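Nucleotide pyrophosphohydrolase (Bacillus cereus, PDB 5IE9) probably hydrolyses nucleoside triphosphates to the monophosphate and pyrophosphate, as a manganese-binding member of the MazG family. Local coordinates at residues C[6-17]-C[75-86]. Residues are numbered along the deposited sequence; the frame is centred on the assembly and turned at random.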
loop_
_atom_site.group_PDB
_atom_site.type_symbol
_atom_site.label_atom_id
_atom_site.label_comp_id
_atom_site.label_asym_id
_atom_site.label_seq_id
_atom_site.Cartn_x
_atom_site.Cartn_y
_atom_site.Cartn_z
ATOM N N MET C 6 -3.132 -8.390 24.104
ATOM C CA MET C 6 -3.565 -8.436 22.699
ATOM C C MET C 6 -4.945 -9.099 22.568
ATOM O O MET C 6 -5.780 -8.634 21.792
ATOM C CB MET C 6 -2.513 -9.156 21.836
ATOM C CG MET C 6 -2.715 -9.110 20.326
ATOM S SD MET C 6 -2.528 -7.486 19.543
ATOM C CE MET C 6 -4.239 -7.058 19.291
ATOM N N LYS C 7 -5.178 -10.156 23.350
ATOM C CA LYS C 7 -6.470 -10.846 23.393
ATOM C C LYS C 7 -7.619 -9.920 23.779
ATOM O O LYS C 7 -8.681 -9.969 23.152
ATOM C CB LYS C 7 -6.421 -12.061 24.323
ATOM C CG LYS C 7 -5.812 -13.287 23.670
ATOM C CD LYS C 7 -6.345 -14.573 24.283
ATOM C CE LYS C 7 -5.964 -15.797 23.455
ATOM N NZ LYS C 7 -4.494 -16.043 23.384
ATOM N N ASP C 8 -7.392 -9.073 24.787
ATOM C CA ASP C 8 -8.382 -8.084 25.235
ATOM C C ASP C 8 -8.652 -6.977 24.210
ATOM O O ASP C 8 -9.809 -6.620 23.988
ATOM C CB ASP C 8 -7.991 -7.472 26.585
ATOM C CG ASP C 8 -8.106 -8.457 27.742
ATOM O OD1 ASP C 8 -9.018 -9.318 27.741
ATOM O OD2 ASP C 8 -7.270 -8.359 28.665
ATOM N N MET C 9 -7.593 -6.443 23.590
ATOM C CA MET C 9 -7.724 -5.421 22.536
ATOM C C MET C 9 -8.578 -5.944 21.380
ATOM O O MET C 9 -9.392 -5.204 20.830
ATOM C CB MET C 9 -6.359 -4.963 22.008
ATOM C CG MET C 9 -5.278 -4.787 23.063
ATOM S SD MET C 9 -3.866 -3.704 22.732
ATOM C CE MET C 9 -3.622 -3.804 20.961
ATOM N N GLN C 10 -8.390 -7.222 21.037
ATOM C CA GLN C 10 -9.206 -7.909 20.030
ATOM C C GLN C 10 -10.657 -8.084 20.488
ATOM O O GLN C 10 -11.579 -7.817 19.712
ATOM C CB GLN C 10 -8.571 -9.244 19.601
ATOM C CG GLN C 10 -7.293 -9.070 18.792
ATOM C CD GLN C 10 -6.743 -10.352 18.200
ATOM O OE1 GLN C 10 -5.669 -10.812 18.585
ATOM N NE2 GLN C 10 -7.457 -10.921 17.240
ATOM N N LYS C 11 -10.850 -8.501 21.745
ATOM C CA LYS C 11 -12.184 -8.571 22.382
ATOM C C LYS C 11 -12.904 -7.214 22.404
ATOM O O LYS C 11 -14.111 -7.144 22.169
ATOM C CB LYS C 11 -12.088 -9.134 23.813
ATOM C CG LYS C 11 -12.013 -10.653 23.912
ATOM C CD LYS C 11 -11.743 -11.118 25.341
ATOM N N GLU C 12 -12.143 -6.155 22.681
ATOM C CA GLU C 12 -12.642 -4.783 22.747
ATOM C C GLU C 12 -13.159 -4.295 21.389
ATOM O O GLU C 12 -14.187 -3.613 21.322
ATOM C CB GLU C 12 -11.531 -3.864 23.255
ATOM C CG GLU C 12 -11.981 -2.493 23.733
ATOM C CD GLU C 12 -10.864 -1.686 24.377
ATOM O OE1 GLU C 12 -9.808 -2.266 24.715
ATOM O OE2 GLU C 12 -11.048 -0.461 24.557
ATOM N N VAL C 13 -12.442 -4.655 20.319
ATOM C CA VAL C 13 -12.828 -4.291 18.950
ATOM C C VAL C 13 -14.013 -5.143 18.503
ATOM O O VAL C 13 -14.943 -4.636 17.853
ATOM C CB VAL C 13 -11.638 -4.378 17.973
ATOM C CG1 VAL C 13 -12.082 -4.266 16.518
ATOM C CG2 VAL C 13 -10.626 -3.288 18.281
ATOM N N ASP C 14 -13.984 -6.421 18.882
ATOM C CA ASP C 14 -15.083 -7.344 18.610
ATOM C C ASP C 14 -16.395 -6.898 19.249
ATOM O O ASP C 14 -17.458 -7.043 18.644
ATOM C CB ASP C 14 -14.729 -8.754 19.074
ATOM C CG ASP C 14 -15.573 -9.815 18.407
ATOM O OD1 ASP C 14 -15.659 -9.824 17.158
ATOM O OD2 ASP C 14 -16.141 -10.653 19.137
ATOM N N ALA C 15 -16.302 -6.352 20.463
ATOM C CA ALA C 15 -17.460 -5.819 21.191
ATOM C C ALA C 15 -18.056 -4.584 20.501
ATOM O O ALA C 15 -19.280 -4.421 20.468
ATOM C CB ALA C 15 -17.087 -5.505 22.633
ATOM N N TYR C 16 -17.183 -3.737 19.950
ATOM C CA TYR C 16 -17.577 -2.520 19.250
ATOM C C TYR C 16 -18.268 -2.825 17.918
ATOM O O TYR C 16 -19.282 -2.208 17.596
ATOM C CB TYR C 16 -16.365 -1.596 19.054
ATOM C CG TYR C 16 -16.604 -0.439 18.107
ATOM C CD1 TYR C 16 -17.319 0.688 18.518
ATOM C CD2 TYR C 16 -16.114 -0.471 16.789
ATOM C CE1 TYR C 16 -17.552 1.748 17.653
ATOM C CE2 TYR C 16 -16.336 0.589 15.916
ATOM C CZ TYR C 16 -17.056 1.694 16.357
ATOM O OH TYR C 16 -17.286 2.750 15.506
ATOM N N ILE C 17 -17.712 -3.764 17.153
ATOM C CA ILE C 17 -18.294 -4.186 15.873
ATOM C C ILE C 17 -19.607 -4.959 16.093
ATOM O O ILE C 17 -20.564 -4.796 15.328
ATOM C CB ILE C 17 -17.267 -4.986 15.019
ATOM C CG1 ILE C 17 -16.020 -4.130 14.682
ATOM C CG2 ILE C 17 -17.899 -5.575 13.757
ATOM C CD1 ILE C 17 -16.223 -2.939 13.755
ATOM N N ILE C 75 -6.856 -5.573 13.513
ATOM C CA ILE C 75 -7.602 -6.318 14.521
ATOM C C ILE C 75 -8.931 -6.780 13.924
ATOM O O ILE C 75 -9.301 -7.944 14.068
ATOM C CB ILE C 75 -7.771 -5.526 15.843
ATOM C CG1 ILE C 75 -6.426 -5.442 16.580
ATOM C CG2 ILE C 75 -8.793 -6.203 16.747
ATOM C CD1 ILE C 75 -6.351 -4.406 17.686
ATOM N N CYS C 76 -9.611 -5.873 13.224
ATOM C CA CYS C 76 -10.825 -6.202 12.473
ATOM C C CYS C 76 -10.610 -7.378 11.518
ATOM O O CYS C 76 -11.366 -8.350 11.560
ATOM C CB CYS C 76 -11.340 -4.983 11.713
ATOM S SG CYS C 76 -12.078 -3.743 12.785
ATOM N N MET C 77 -9.565 -7.285 10.690
ATOM C CA MET C 77 -9.169 -8.342 9.766
ATOM C C MET C 77 -8.999 -9.669 10.520
ATOM O O MET C 77 -9.593 -10.686 10.142
ATOM C CB MET C 77 -7.884 -7.921 9.039
ATOM C CG MET C 77 -7.230 -8.968 8.144
ATOM S SD MET C 77 -8.010 -9.099 6.528
ATOM C CE MET C 77 -7.177 -7.794 5.622
ATOM N N ALA C 78 -8.223 -9.630 11.604
ATOM C CA ALA C 78 -7.898 -10.814 12.387
ATOM C C ALA C 78 -9.130 -11.431 13.054
ATOM O O ALA C 78 -9.277 -12.655 13.076
ATOM C CB ALA C 78 -6.828 -10.488 13.416
ATOM N N ASN C 79 -10.010 -10.579 13.582
ATOM C CA ASN C 79 -11.244 -11.019 14.222
ATOM C C ASN C 79 -12.195 -11.650 13.221
ATOM O O ASN C 79 -12.726 -12.732 13.465
ATOM C CB ASN C 79 -11.937 -9.853 14.912
ATOM C CG ASN C 79 -11.205 -9.351 16.150
ATOM O OD1 ASN C 79 -11.648 -8.382 16.765
ATOM N ND2 ASN C 79 -10.099 -9.990 16.522
ATOM N N SER C 80 -12.387 -10.955 12.095
ATOM C CA SER C 80 -13.137 -11.433 10.922
ATOM C C SER C 80 -12.841 -12.891 10.540
ATOM O O SER C 80 -13.759 -13.634 10.185
ATOM C CB SER C 80 -12.855 -10.505 9.734
ATOM O OG SER C 80 -13.291 -11.044 8.499
ATOM N N LEU C 81 -11.568 -13.284 10.641
ATOM C CA LEU C 81 -11.094 -14.612 10.221
ATOM C C LEU C 81 -10.681 -15.514 11.394
ATOM O O LEU C 81 -9.939 -16.485 11.209
ATOM C CB LEU C 81 -9.935 -14.474 9.217
ATOM C CG LEU C 81 -10.062 -13.517 8.027
ATOM C CD1 LEU C 81 -8.689 -13.232 7.439
ATOM C CD2 LEU C 81 -11.019 -14.029 6.961
ATOM N N ASN C 82 -11.168 -15.186 12.592
ATOM C CA ASN C 82 -10.885 -15.938 13.830
ATOM C C ASN C 82 -9.390 -16.168 14.123
ATOM O O ASN C 82 -9.006 -17.181 14.714
ATOM C CB ASN C 82 -11.699 -17.245 13.882
ATOM C CG ASN C 82 -13.167 -17.009 14.206
ATOM O OD1 ASN C 82 -13.652 -17.435 15.255
ATOM N ND2 ASN C 82 -13.881 -16.323 13.314
ATOM N N ILE C 83 -8.567 -15.208 13.704
ATOM C CA ILE C 83 -7.122 -15.225 13.929
ATOM C C ILE C 83 -6.774 -14.469 15.216
ATOM O O ILE C 83 -7.236 -13.339 15.435
ATOM C CB ILE C 83 -6.347 -14.642 12.718
ATOM C CG1 ILE C 83 -6.582 -15.508 11.475
ATOM C CG2 ILE C 83 -4.853 -14.531 13.017
ATOM C CD1 ILE C 83 -6.243 -14.837 10.155
ATOM N N ASP C 84 -5.965 -15.112 16.056
ATOM C CA ASP C 84 -5.440 -14.494 17.268
ATOM C C ASP C 84 -4.053 -13.918 16.993
ATOM O O ASP C 84 -3.120 -14.668 16.692
ATOM C CB ASP C 84 -5.398 -15.518 18.411
ATOM C CG ASP C 84 -4.755 -14.965 19.667
ATOM O OD1 ASP C 84 -5.265 -13.967 20.232
ATOM O OD2 ASP C 84 -3.728 -15.534 20.085
ATOM N N LEU C 85 -3.930 -12.592 17.105
ATOM C CA LEU C 85 -2.678 -11.875 16.778
ATOM C C LEU C 85 -1.502 -12.137 17.737
ATOM O O LEU C 85 -0.351 -11.858 17.389
ATOM C CB LEU C 85 -2.913 -10.364 16.629
ATOM C CG LEU C 85 -3.740 -9.839 15.454
ATOM C CD1 LEU C 85 -4.120 -8.392 15.714
ATOM C CD2 LEU C 85 -3.036 -9.965 14.108
ATOM N N GLU C 86 -1.793 -12.655 18.933
ATOM C CA GLU C 86 -0.758 -13.114 19.859
ATOM C C GLU C 86 -0.076 -14.353 19.283
ATOM O O GLU C 86 1.157 -14.434 19.278
ATOM C CB GLU C 86 -1.348 -13.405 21.242
ATOM C CG GLU C 86 -0.321 -13.743 22.321
ATOM C CD GLU C 86 -0.934 -14.067 23.681
ATOM O OE1 GLU C 86 -2.162 -13.874 23.878
ATOM O OE2 GLU C 86 -0.174 -14.513 24.570
#
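Met6 meets Ile75 and Leu85 where helix 6-17 of this all-helical MazG fold lies across the end of helix 62-80, the axes of the short helical segments 6-17 and 75-80 being 84° apart, and over the turn into helix 85-96. The Met6 thioether chain doubles back, bent at both outer torsions, and comes tip to tip with Ile75, Met6 CE 3.8 Å from Ile75 CD1. Partly exposed Lys7 sends NZ between two carboxylates: it forms a salt bridge with Glu86 OE1 at 3.2 Å, approaching from above the carboxylate plane, and, through a weak hydrogen bond at 3.4 Å, a second with Asp84 OD2. Asp84, the N-cap residue of helix 85-96, also bonds Thr87 OG1 through OD2, and Glu86 OE2 accepts a hydrogen bond from the backbone N of Lys4 of the second subunit. Met9 adds its methyl group to the surroundings of Ile75, a knob among Met6, Met9, Gln10 and Val13. Gln10 is the reciprocal knob, set among Ile75, Ala78, Asn79 and Leu85. With CG anti to its carbonyl carbon (chi1 -69°) and an extended chain beyond, its buried amide reaches the backbone where the chain leaves the Schellman motif that ends helix 62-80: OE1 accepts a hydrogen bond from Leu85 N at 2.9 Å, the donor tilted 19° from the carbonyl plane, while NE2 donates to Ile83 O at 3.0 Å, that oxygen lying in the glutamine's amide plane. Val13 CB lies 3.6 Å from Ile75 CG2, and Val13 CG1 turns to Cys76 SG. Asp14 only skirts Asn79, its OD1 being hydrogen-bonded to Tyr24 OH. Ile17 extends the apolar line more loosely, its CD1 4.3 Å from Cys76 SG.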